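Local structure of Tol-Pal system protein TolB (Acinetobacter baumannii, 7MX5) at residues A[51-56]-A[71-76]; A[56-61]-A[88-93]; A[211-216]-A[232-237]. The protein probably acts as the periplasmic component of the Tol-Pal system, which supports outer membrane integrity and outer membrane invagination during cell division. All blocks are in the same frame, centred on the assembly; numbering follows the deposited sequence.

Contact 1. Residues A[51-56]-A[71-76]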
ATOM      1  N   ALA A  51      28.027  -7.021  21.787  1.00 86.73           N
ATOM      2  CA  ALA A  51      29.075  -6.015  21.902  1.00 84.58           C
ATOM      3  C   ALA A  51      28.434  -4.684  22.280  1.00 81.60           C
ATOM      4  O   ALA A  51      27.246  -4.616  22.607  1.00 88.76           O
ATOM      5  CB  ALA A  51      29.881  -5.922  20.601  1.00 83.08           C
ATOM      6  N   ASN A  52      29.232  -3.619  22.230  1.00 92.65           N
ATOM      7  CA  ASN A  52      28.776  -2.277  22.584  1.00110.78           C
ATOM      8  C   ASN A  52      29.441  -1.286  21.639  1.00114.29           C
ATOM      9  O   ASN A  52      30.661  -1.099  21.690  1.00115.71           O
ATOM     10  CB  ASN A  52      29.105  -1.949  24.041  1.00115.33           C
ATOM     11  CG  ASN A  52      28.403  -0.698  24.531  1.00113.90           C
ATOM     12  OD1 ASN A  52      27.308  -0.368  24.077  1.00107.33           O
ATOM     13  ND2 ASN A  52      29.033   0.006  25.463  1.00115.24           N
ATOM     14  N   ALA A  53      28.643  -0.657  20.778  1.00 75.55           N
ATOM     15  CA  ALA A  53      29.133   0.317  19.815  1.00 63.93           C
ATOM     16  C   ALA A  53      28.308   1.593  19.918  1.00 65.01           C
ATOM     17  O   ALA A  53      27.241   1.622  20.537  1.00 67.76           O
ATOM     18  CB  ALA A  53      29.085  -0.237  18.384  1.00 52.91           C
ATOM     19  N   ALA A  54      28.815   2.657  19.302  1.00 57.78           N
ATOM     20  CA  ALA A  54      28.157   3.956  19.341  1.00 61.63           C
ATOM     21  C   ALA A  54      28.527   4.726  18.078  1.00 63.53           C
ATOM     22  O   ALA A  54      29.051   4.160  17.113  1.00 52.01           O
ATOM     23  CB  ALA A  54      28.538   4.719  20.616  1.00 52.59           C
ATOM     24  N   ILE A  55      28.249   6.031  18.087  1.00 61.41           N
ATOM     25  CA  ILE A  55      28.534   6.877  16.936  1.00 60.50           C
ATOM     26  C   ILE A  55      30.040   6.991  16.747  1.00 56.46           C
ATOM     27  O   ILE A  55      30.773   7.360  17.674  1.00 57.47           O
ATOM     28  CB  ILE A  55      27.891   8.261  17.113  1.00 62.14           C
ATOM     29  CG1 ILE A  55      26.379   8.180  16.890  1.00 59.69           C
ATOM     30  CG2 ILE A  55      28.521   9.272  16.163  1.00 53.23           C
ATOM     31  CD1 ILE A  55      25.990   7.806  15.478  1.00 53.14           C
ATOM     32  N   ASN A  56      30.507   6.667  15.539  1.00 60.49           N
ATOM     33  CA  ASN A  56      31.919   6.738  15.166  1.00 61.05           C
ATOM     34  C   ASN A  56      32.809   5.905  16.083  1.00 72.37           C
ATOM     35  O   ASN A  56      34.003   6.188  16.219  1.00 71.10           O
ATOM     36  CB  ASN A  56      32.410   8.190  15.124  1.00 73.04           C
ATOM     37  CG  ASN A  56      31.868   8.953  13.930  1.00 66.77           C
ATOM     38  OD1 ASN A  56      31.233   8.377  13.048  1.00 65.98           O
ATOM     39  ND2 ASN A  56      32.119  10.256  13.897  1.00 70.34           N
ATOM     40  N   VAL A  71      25.191  -3.280  11.738  1.00 43.26           N
ATOM     41  CA  VAL A  71      24.989  -2.672  13.048  1.00 39.90           C
ATOM     42  C   VAL A  71      24.558  -1.226  12.852  1.00 39.41           C
ATOM     43  O   VAL A  71      25.127  -0.505  12.024  1.00 43.58           O
ATOM     44  CB  VAL A  71      26.266  -2.744  13.915  1.00 50.70           C
ATOM     45  CG1 VAL A  71      25.989  -2.216  15.317  1.00 45.17           C
ATOM     46  CG2 VAL A  71      26.797  -4.167  13.969  1.00 51.71           C
ATOM     47  N   VAL A  72      23.555  -0.802  13.617  1.00 45.42           N
ATOM     48  CA  VAL A  72      23.010   0.550  13.545  1.00 38.14           C
ATOM     49  C   VAL A  72      23.242   1.235  14.885  1.00 38.37           C
ATOM     50  O   VAL A  72      22.923   0.672  15.939  1.00 35.37           O
ATOM     51  CB  VAL A  72      21.512   0.541  13.190  1.00 36.32           C
ATOM     52  CG1 VAL A  72      20.947   1.953  13.220  1.00 47.93           C
ATOM     53  CG2 VAL A  72      21.293  -0.097  11.830  1.00 31.29           C
ATOM     54  N   THR A  73      23.792   2.445  14.842  1.00 43.22           N
ATOM     55  CA  THR A  73      24.027   3.249  16.030  1.00 49.01           C
ATOM     56  C   THR A  73      23.346   4.602  15.870  1.00 50.95           C
ATOM     57  O   THR A  73      23.012   5.023  14.760  1.00 45.00           O
ATOM     58  CB  THR A  73      25.526   3.442  16.287  1.00 45.34           C
ATOM     59  OG1 THR A  73      26.192   3.718  15.049  1.00 48.83           O
ATOM     60  CG2 THR A  73      26.120   2.184  16.900  1.00 40.41           C
ATOM     61  N   GLY A  74      23.139   5.286  16.994  1.00 52.67           N
ATOM     62  CA  GLY A  74      22.441   6.555  16.955  1.00 54.63           C
ATOM     63  C   GLY A  74      22.668   7.388  18.194  1.00 66.00           C
ATOM     64  O   GLY A  74      23.027   6.878  19.260  1.00 61.37           O
ATOM     65  N   GLN A  75      22.445   8.691  18.036  1.00 57.88           N
ATOM     66  CA  GLN A  75      22.571   9.665  19.113  1.00 67.25           C
ATOM     67  C   GLN A  75      21.448  10.680  18.976  1.00 65.15           C
ATOM     68  O   GLN A  75      21.235  11.226  17.890  1.00 69.07           O
ATOM     69  CB  GLN A  75      23.932  10.370  19.071  1.00 66.88           C
ATOM     70  CG  GLN A  75      24.268  11.155  20.329  1.00 66.93           C
ATOM     71  CD  GLN A  75      25.676  10.889  20.825  1.00 75.50           C
ATOM     72  OE1 GLN A  75      25.983   9.798  21.303  1.00 89.03           O
ATOM     73  NE2 GLN A  75      26.538  11.893  20.721  1.00 81.53           N
ATOM     74  N   ILE A  76      20.734  10.933  20.070  1.00 60.92           N
ATOM     75  CA  ILE A  76      19.596  11.846  20.078  1.00 62.18           C
ATOM     76  C   ILE A  76      19.944  13.052  20.938  1.00 64.27           C
ATOM     77  O   ILE A  76      20.348  12.902  22.099  1.00 71.23           O
ATOM     78  CB  ILE A  76      18.319  11.153  20.581  1.00 66.02           C
ATOM     79  CG1 ILE A  76      17.656  10.380  19.440  1.00 59.45           C
ATOM     80  CG2 ILE A  76      17.343  12.169  21.162  1.00 59.15           C
ATOM     81  CD1 ILE A  76      16.614   9.389  19.896  1.00 53.32           C
TER
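The side chain of T73 lies over one face of the flat A54–I55 peptide group, while I55 in return covers a face of a strand peptide group, that joining G74 to Q75. No aromatic ring takes part, so the planes that matter are those of the backbone. T73 CB stands almost straight above A54 C at 3.7 Å, and T73 CG2 lies above the same plane, between A54 CA and A54 O, 3.5 Å from A54 O. The methyl is put there by the rotation of the threonine: with OG1 between the backbone N and the carbonyl carbon (chi1 43°), CG2 is anti to the carbonyl carbon and faces 51-56. It also meets the methyl of A53, T73 CG2 to A53 CB being 4.1 Å. T73 OG1 makes a weak hydrogen bond to Q88 OE1 on the adjoining strand.

I55 approaches at the other end of the contact. Its CG1, anti to its own carbonyl carbon (chi1 -75°), sits 4.0 Å above G74 C, and I55 CD1 lies 4.0 Å from G74 CA. The isoleucine crosses Q75 obliquely, I55 CG1 being 3.9 Å from Q75 CB, while the amide end of Q75 is taken up by N23 through OE1.

The contact is thus held by van der Waals packing of side chains on peptide planes, without hydrogen bonds between the two segments. On strand 70-78 the residues alternate: V71, T73 and Q75 direct their side chains to the loop, and V72 and I76 do not. W63 of helix 60-65 packs beside A53 and V71. Segment 51-56 belongs to the beta-alpha-beta crossover that leads from strand 43-45 through helix 60-65 to the parallel strand 70-78, a connection characteristic of the mixed alpha/beta fold of the TolB amino-terminal domain.

Contact 2. Residues A[56-61]-A[88-93]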
ATOM      1  N   ASN A  56      30.507   6.667  15.539  1.00 60.49           N
ATOM      2  CA  ASN A  56      31.919   6.738  15.166  1.00 61.05           C
ATOM      3  C   ASN A  56      32.809   5.905  16.083  1.00 72.37           C
ATOM      4  O   ASN A  56      34.003   6.188  16.219  1.00 71.10           O
ATOM      5  CB  ASN A  56      32.410   8.190  15.124  1.00 73.04           C
ATOM      6  CG  ASN A  56      31.868   8.953  13.930  1.00 66.77           C
ATOM      7  OD1 ASN A  56      31.233   8.377  13.048  1.00 65.98           O
ATOM      8  ND2 ASN A  56      32.119  10.256  13.897  1.00 70.34           N
ATOM      9  N   GLN A  57      32.247   4.874  16.715  1.00 68.98           N
ATOM     10  CA  GLN A  57      33.016   3.948  17.547  1.00 72.21           C
ATOM     11  C   GLN A  57      32.397   2.564  17.384  1.00 67.05           C
ATOM     12  O   GLN A  57      31.373   2.259  18.003  1.00 60.17           O
ATOM     13  CB  GLN A  57      33.029   4.381  19.010  1.00 63.60           C
ATOM     14  CG  GLN A  57      33.760   3.407  19.925  1.00 73.47           C
ATOM     15  CD  GLN A  57      32.887   2.898  21.057  1.00 89.48           C
ATOM     16  OE1 GLN A  57      32.398   3.675  21.878  1.00 78.58           O
ATOM     17  NE2 GLN A  57      32.684   1.586  21.102  1.00 83.06           N
ATOM     18  N   ILE A  58      33.016   1.737  16.548  1.00 64.37           N
ATOM     19  CA  ILE A  58      32.583   0.358  16.356  1.00 65.68           C
ATOM     20  C   ILE A  58      33.780  -0.461  15.897  1.00 69.28           C
ATOM     21  O   ILE A  58      34.579  -0.013  15.068  1.00 71.33           O
ATOM     22  CB  ILE A  58      31.406   0.261  15.357  1.00 63.99           C
ATOM     23  CG1 ILE A  58      30.928  -1.187  15.231  1.00 55.07           C
ATOM     24  CG2 ILE A  58      31.788   0.835  13.998  1.00 46.80           C
ATOM     25  CD1 ILE A  58      29.595  -1.332  14.535  1.00 53.80           C
ATOM     26  N   GLN A  59      33.914  -1.659  16.459  1.00 81.37           N
ATOM     27  CA  GLN A  59      34.959  -2.603  16.081  1.00 81.48           C
ATOM     28  C   GLN A  59      34.287  -3.858  15.542  1.00 85.65           C
ATOM     29  O   GLN A  59      33.465  -4.470  16.231  1.00 95.71           O
ATOM     30  CB  GLN A  59      35.866  -2.927  17.270  1.00 98.80           C
ATOM     31  CG  GLN A  59      36.636  -1.723  17.796  1.00100.12           C
ATOM     32  CD  GLN A  59      38.134  -1.852  17.598  1.00102.13           C
ATOM     33  OE1 GLN A  59      38.609  -2.790  16.956  1.00 96.87           O
ATOM     34  NE2 GLN A  59      38.888  -0.905  18.146  1.00101.34           N
ATOM     35  N   ALA A  60      34.639  -4.236  14.312  1.00 79.76           N
ATOM     36  CA  ALA A  60      33.916  -5.274  13.589  1.00 74.90           C
ATOM     37  C   ALA A  60      34.309  -6.690  13.991  1.00 78.23           C
ATOM     38  O   ALA A  60      33.649  -7.639  13.554  1.00 81.79           O
ATOM     39  CB  ALA A  60      34.123  -5.100  12.083  1.00 58.01           C
ATOM     40  N   SER A  61      35.357  -6.861  14.802  1.00 79.92           N
ATOM     41  CA  SER A  61      35.788  -8.208  15.164  1.00 85.00           C
ATOM     42  C   SER A  61      34.739  -8.935  15.995  1.00 89.44           C
ATOM     43  O   SER A  61      34.587 -10.156  15.868  1.00 93.27           O
ATOM     44  CB  SER A  61      37.113  -8.151  15.924  1.00 85.90           C
ATOM     45  OG  SER A  61      36.939  -7.585  17.211  1.00 96.84           O
ATOM     46  N   GLN A  88      23.830   5.980  12.182  1.00 40.98           N
ATOM     47  CA  GLN A  88      24.772   5.390  11.243  1.00 39.61           C
ATOM     48  C   GLN A  88      24.362   3.958  10.940  1.00 35.40           C
ATOM     49  O   GLN A  88      23.669   3.305  11.725  1.00 36.20           O
ATOM     50  CB  GLN A  88      26.208   5.412  11.784  1.00 41.07           C
ATOM     51  CG  GLN A  88      26.754   6.796  12.077  1.00 46.84           C
ATOM     52  CD  GLN A  88      28.121   6.753  12.730  1.00 55.20           C
ATOM     53  OE1 GLN A  88      28.358   5.967  13.648  1.00 56.97           O
ATOM     54  NE2 GLN A  88      29.028   7.601  12.261  1.00 43.11           N
ATOM     55  N   LEU A  89      24.802   3.476   9.780  1.00 41.62           N
ATOM     56  CA  LEU A  89      24.634   2.085   9.375  1.00 31.59           C
ATOM     57  C   LEU A  89      26.002   1.546   8.992  1.00 45.52           C
ATOM     58  O   LEU A  89      26.629   2.054   8.058  1.00 43.06           O
ATOM     59  CB  LEU A  89      23.651   1.958   8.208  1.00 30.00           C
ATOM     60  CG  LEU A  89      23.466   0.557   7.620  1.00 38.24           C
ATOM     61  CD1 LEU A  89      23.129  -0.450   8.710  1.00 36.71           C
ATOM     62  CD2 LEU A  89      22.396   0.561   6.539  1.00 28.58           C
ATOM     63  N   TYR A  90      26.464   0.527   9.710  1.00 35.97           N
ATOM     64  CA  TYR A  90      27.820   0.014   9.563  1.00 44.55           C
ATOM     65  C   TYR A  90      27.791  -1.359   8.905  1.00 43.64           C
ATOM     66  O   TYR A  90      27.154  -2.285   9.418  1.00 40.75           O
ATOM     67  CB  TYR A  90      28.524  -0.061  10.917  1.00 45.98           C
ATOM     68  CG  TYR A  90      30.013  -0.296  10.809  1.00 47.21           C
ATOM     69  CD1 TYR A  90      30.877   0.743  10.491  1.00 50.50           C
ATOM     70  CD2 TYR A  90      30.555  -1.557  11.020  1.00 43.83           C
ATOM     71  CE1 TYR A  90      32.238   0.536  10.389  1.00 49.28           C
ATOM     72  CE2 TYR A  90      31.916  -1.774  10.921  1.00 51.25           C
ATOM     73  CZ  TYR A  90      32.752  -0.724  10.605  1.00 52.08           C
ATOM     74  OH  TYR A  90      34.109  -0.932  10.504  1.00 57.48           O
ATOM     75  N   ASP A  91      28.486  -1.483   7.776  1.00 42.74           N
ATOM     76  CA  ASP A  91      28.725  -2.776   7.148  1.00 41.76           C
ATOM     77  C   ASP A  91      29.927  -3.425   7.821  1.00 44.01           C
ATOM     78  O   ASP A  91      31.033  -2.873   7.792  1.00 50.21           O
ATOM     79  CB  ASP A  91      28.961  -2.599   5.648  1.00 49.98           C
ATOM     80  CG  ASP A  91      28.986  -3.919   4.892  1.00 41.69           C
ATOM     81  OD1 ASP A  91      29.744  -4.832   5.283  1.00 41.81           O
ATOM     82  OD2 ASP A  91      28.248  -4.040   3.892  1.00 43.31           O
ATOM     83  N   VAL A  92      29.716  -4.593   8.429  1.00 40.24           N
ATOM     84  CA  VAL A  92      30.772  -5.214   9.222  1.00 52.48           C
ATOM     85  C   VAL A  92      31.793  -5.910   8.327  1.00 45.86           C
ATOM     86  O   VAL A  92      33.005  -5.783   8.540  1.00 48.36           O
ATOM     87  CB  VAL A  92      30.159  -6.181  10.251  1.00 59.89           C
ATOM     88  CG1 VAL A  92      31.157  -7.263  10.642  1.00 48.69           C
ATOM     89  CG2 VAL A  92      29.690  -5.414  11.477  1.00 59.41           C
ATOM     90  N   GLN A  93      31.328  -6.651   7.319  1.00 50.48           N
ATOM     91  CA  GLN A  93      32.250  -7.360   6.436  1.00 50.59           C
ATOM     92  C   GLN A  93      33.131  -6.384   5.666  1.00 49.32           C
ATOM     93  O   GLN A  93      34.357  -6.542   5.614  1.00 59.86           O
ATOM     94  CB  GLN A  93      31.472  -8.261   5.477  1.00 58.43           C
ATOM     95  CG  GLN A  93      30.628  -9.319   6.170  1.00 74.44           C
ATOM     96  CD  GLN A  93      31.465 -10.428   6.777  1.00 81.02           C
ATOM     97  OE1 GLN A  93      32.611 -10.646   6.381  1.00 82.26           O
ATOM     98  NE2 GLN A  93      30.897 -11.133   7.748  1.00 68.25           N
TER
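Within the crossover of the TolB amino-terminal domain, the link running into helix 60-65 is fastened to strand 83-91 and the residue that follows it by N56, I58 and A60, which meet Q88, Y90 and V92 in turn. At the first of these steps the amide of Q88 serves N56 twice. The backbone N of N56 donates to Q88 OE1 at 2.9 Å in a nearly straight bond (170° at the hydrogen), the donor tilted somewhat from the carbonyl plane. Q88 NE2 in turn donates to N56 OD1; their separation of 2.5 Å is very short, and its exact length is doubtful. The two side chains cross at about a right angle, with their amide planes 45° apart, so the pair is not a coplanar amide dimer. Q88 NE2 has a second acceptor in N100 OD1 and Q88 OE1 a weak second donor in T73 OG1, so that both ends of this buried amide are occupied and its rotation is probably fixed.

The next step is apolar. I58 CG2 lies over the centre of the Y90 ring, 3.6 Å from the centroid and 10° off the normal, a CH-pi contact. The rotation of I58 sets this methyl between the backbone N and the carbonyl carbon, where it meets the ring. The other arm follows the same face toward one margin, I58 CD1 coming to 3.7 Å from Y90 CD2. A60 CB approaches the ring at its edge instead, near the plane and 4.2 Å from Y90 CE2, and also packs 3.9 Å from V92 CG1.

Y97, on strand 96-105, meets Y90 edge-to-face, and W63 touches both I58 and V92. The amide pair thus gives way to apolar packing round Y90, where the connection of a beta-alpha-beta crossover lies against one face of the domain's mixed sheet.

Contact 3. Residues A[211-216]-A[232-237]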
ATOM      1  N   SER A 211     -21.789  12.470 -10.215  1.00 60.26           N
ATOM      2  CA  SER A 211     -22.891  11.912  -9.439  1.00 56.45           C
ATOM      3  C   SER A 211     -24.136  11.727 -10.297  1.00 67.52           C
ATOM      4  O   SER A 211     -24.710  12.707 -10.781  1.00 79.22           O
ATOM      5  CB  SER A 211     -23.216  12.813  -8.246  1.00 62.80           C
ATOM      6  OG  SER A 211     -24.111  12.174  -7.352  1.00 72.33           O
ATOM      7  N   PHE A 212     -24.565  10.483 -10.488  1.00 67.76           N
ATOM      8  CA  PHE A 212     -25.795  10.203 -11.221  1.00 76.05           C
ATOM      9  C   PHE A 212     -26.328   8.842 -10.778  1.00 80.30           C
ATOM     10  O   PHE A 212     -25.873   8.271  -9.781  1.00 66.58           O
ATOM     11  CB  PHE A 212     -25.566  10.275 -12.735  1.00 75.20           C
ATOM     12  CG  PHE A 212     -24.318   9.586 -13.199  1.00 71.17           C
ATOM     13  CD1 PHE A 212     -24.325   8.232 -13.486  1.00 68.71           C
ATOM     14  CD2 PHE A 212     -23.139  10.295 -13.361  1.00 65.90           C
ATOM     15  CE1 PHE A 212     -23.180   7.597 -13.918  1.00 69.47           C
ATOM     16  CE2 PHE A 212     -21.989   9.664 -13.793  1.00 56.69           C
ATOM     17  CZ  PHE A 212     -22.010   8.314 -14.071  1.00 61.14           C
ATOM     18  N   LYS A 213     -27.296   8.321 -11.533  1.00 87.93           N
ATOM     19  CA  LYS A 213     -28.045   7.143 -11.109  1.00 82.34           C
ATOM     20  C   LYS A 213     -27.271   5.850 -11.348  1.00 85.74           C
ATOM     21  O   LYS A 213     -27.371   4.911 -10.550  1.00 84.30           O
ATOM     22  CB  LYS A 213     -29.389   7.098 -11.834  1.00 81.68           C
ATOM     23  CG  LYS A 213     -29.345   7.701 -13.231  1.00 85.22           C
ATOM     24  CD  LYS A 213     -30.706   7.662 -13.907  1.00 81.27           C
ATOM     25  CE  LYS A 213     -30.871   8.829 -14.869  1.00 82.54           C
ATOM     26  NZ  LYS A 213     -31.693   8.466 -16.057  1.00 72.84           N
ATOM     27  N   GLY A 214     -26.508   5.778 -12.432  1.00 76.54           N
ATOM     28  CA  GLY A 214     -25.817   4.560 -12.792  1.00 75.03           C
ATOM     29  C   GLY A 214     -24.380   4.456 -12.336  1.00 67.85           C
ATOM     30  O   GLY A 214     -23.684   3.522 -12.746  1.00 65.96           O
ATOM     31  N   LEU A 215     -23.915   5.375 -11.495  1.00 68.03           N
ATOM     32  CA  LEU A 215     -22.520   5.382 -11.072  1.00 61.43           C
ATOM     33  C   LEU A 215     -22.221   4.171 -10.196  1.00 56.21           C
ATOM     34  O   LEU A 215     -22.808   4.011  -9.120  1.00 64.60           O
ATOM     35  CB  LEU A 215     -22.208   6.674 -10.321  1.00 59.21           C
ATOM     36  CG  LEU A 215     -20.766   6.850  -9.840  1.00 46.13           C
ATOM     37  CD1 LEU A 215     -19.805   6.856 -11.016  1.00 46.44           C
ATOM     38  CD2 LEU A 215     -20.628   8.127  -9.023  1.00 54.13           C
ATOM     39  N   ASN A 216     -21.309   3.315 -10.658  1.00 54.86           N
ATOM     40  CA  ASN A 216     -20.815   2.211  -9.846  1.00 49.56           C
ATOM     41  C   ASN A 216     -19.631   2.629  -8.983  1.00 48.28           C
ATOM     42  O   ASN A 216     -19.530   2.211  -7.825  1.00 46.94           O
ATOM     43  CB  ASN A 216     -20.415   1.030 -10.736  1.00 60.99           C
ATOM     44  CG  ASN A 216     -21.612   0.310 -11.322  1.00 68.93           C
ATOM     45  OD1 ASN A 216     -22.183   0.743 -12.323  1.00 63.04           O
ATOM     46  ND2 ASN A 216     -21.997  -0.799 -10.700  1.00 77.23           N
ATOM     47  N   ALA A 232     -19.509   2.984 -14.397  1.00 53.90           N
ATOM     48  CA  ALA A 232     -20.880   3.463 -14.310  1.00 59.83           C
ATOM     49  C   ALA A 232     -21.732   2.699 -15.310  1.00 56.63           C
ATOM     50  O   ALA A 232     -21.274   2.384 -16.411  1.00 58.82           O
ATOM     51  CB  ALA A 232     -20.964   4.969 -14.578  1.00 58.29           C
ATOM     52  N   SER A 233     -22.968   2.408 -14.919  1.00 66.75           N
ATOM     53  CA  SER A 233     -23.929   1.700 -15.759  1.00 76.04           C
ATOM     54  C   SER A 233     -25.169   2.577 -15.877  1.00 75.55           C
ATOM     55  O   SER A 233     -26.086   2.463 -15.062  1.00 87.53           O
ATOM     56  CB  SER A 233     -24.276   0.336 -15.171  1.00 78.63           C
ATOM     57  OG  SER A 233     -24.388   0.399 -13.760  1.00 71.73           O
ATOM     58  N   MET A 234     -25.192   3.453 -16.886  1.00 86.82           N
ATOM     59  CA  MET A 234     -26.371   4.283 -17.109  1.00115.85           C
ATOM     60  C   MET A 234     -27.616   3.411 -17.226  1.00126.60           C
ATOM     61  O   MET A 234     -28.635   3.665 -16.575  1.00114.46           O
ATOM     62  CB  MET A 234     -26.190   5.139 -18.366  1.00117.27           C
ATOM     63  CG  MET A 234     -26.094   6.650 -18.121  1.00128.04           C
ATOM     64  SD  MET A 234     -27.144   7.398 -16.845  1.00123.86           S
ATOM     65  CE  MET A 234     -28.777   6.771 -17.239  1.00108.32           C
ATOM     66  N   ASN A 235     -27.533   2.356 -18.030  1.00150.83           N
ATOM     67  CA  ASN A 235     -28.594   1.363 -18.117  1.00140.77           C
ATOM     68  C   ASN A 235     -27.965  -0.019 -18.166  1.00136.77           C
ATOM     69  O   ASN A 235     -27.061  -0.266 -18.971  1.00132.72           O
ATOM     70  CB  ASN A 235     -29.481   1.600 -19.348  1.00145.01           C
ATOM     71  CG  ASN A 235     -29.816   0.316 -20.087  1.00150.28           C
ATOM     72  OD1 ASN A 235     -30.838  -0.317 -19.822  1.00155.43           O
ATOM     73  ND2 ASN A 235     -28.964  -0.063 -21.034  1.00154.38           N
ATOM     74  N   GLY A 236     -28.427  -0.906 -17.291  1.00116.58           N
ATOM     75  CA  GLY A 236     -28.029  -2.298 -17.340  1.00105.89           C
ATOM     76  C   GLY A 236     -26.674  -2.632 -16.748  1.00 99.85           C
ATOM     77  O   GLY A 236     -26.551  -2.841 -15.538  1.00 99.20           O
ATOM     78  N   ASN A 237     -25.643  -2.683 -17.596  1.00 90.96           N
ATOM     79  CA  ASN A 237     -24.380  -3.298 -17.223  1.00 83.17           C
ATOM     80  C   ASN A 237     -23.278  -2.258 -17.041  1.00 76.51           C
ATOM     81  O   ASN A 237     -23.235  -1.253 -17.759  1.00 70.67           O
ATOM     82  CB  ASN A 237     -23.952  -4.312 -18.288  1.00 84.59           C
ATOM     83  CG  ASN A 237     -25.131  -5.057 -18.885  1.00 90.57           C
ATOM     84  OD1 ASN A 237     -25.851  -4.526 -19.729  1.00 95.43           O
ATOM     85  ND2 ASN A 237     -25.339  -6.290 -18.439  1.00 91.45           N
TER
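S233 OG donates a 2.7 Å hydrogen bond to N216 OD1, lying in the plane of the asparagine carbonyl and using one of its lone pairs. The serine oxygen is placed for this by its rotation, OG standing between the backbone N and the carbonyl carbon (chi1 39°). Beside it the backbone N of S233 donates to G214 O, nearly straight at the hydrogen (164°) but modelled at 2.5 Å, too short for its exact length to be trusted. The same carbonyl also receives a CA-H...O contact from A232, with A232 CA 3.2 Å from G214 O. A reciprocal approach brings G214 CA to 3.1 Å from S233 O; the lack of a side chain on G214 lets the two backbones come this close.

L215 and A232 form an antiparallel non-hydrogen-bonded pair, and their side chains share a face of the sheet. A232 CB is set against the F212 ring at its edge and in its plane, 3.5 Å from F212 CE1 and equally near CZ, while L215 CB covers one face of that ring, displaced toward the rim. M234 SD makes a Met-aromatic contact with F212, oblique and 5.3 Å from the centroid. The methionine is bent in its outer torsions, and its methyl touches the end of the lysine chain, M234 CE being 3.6 Å from K213 NZ on the exposed side.

Segment 211-216 carries the chain from strand 206-211, the last of one propeller blade, into strand 215-221, the first of the next; segment 232-237 leaves strand 227-232 and turns back toward strand 239-244 of that second blade. Between them they lie where two blades adjoin: L215 leans on P194 and I196 of the preceding blade, F230 of strand 227-232 touches F212 and L215, and N216 touches P238 and D260.

Overall arrangement
Contacts 1 and 2 form one continuous layer: they share N56, their centres are 9 Å apart, and neighbouring strands 70-78 and 83-91 are tied by backbone bonds such as T73 O to Q88 N. Contact 1 is a partly buried cover on backbone planes; contact 2 is more deeply buried and combines an amide pair with packing round a tyrosine. Contact 3 lies in the beta-propeller, about 60 Å from contact 1 and 62 Å from contact 2, centre to centre, across the chain's centre. There the segments meet at the end of a neighbouring strand pair, and a backbone bond and a Ser-Asn bond stand beside packing round F212, with lysine and methionine at the surface.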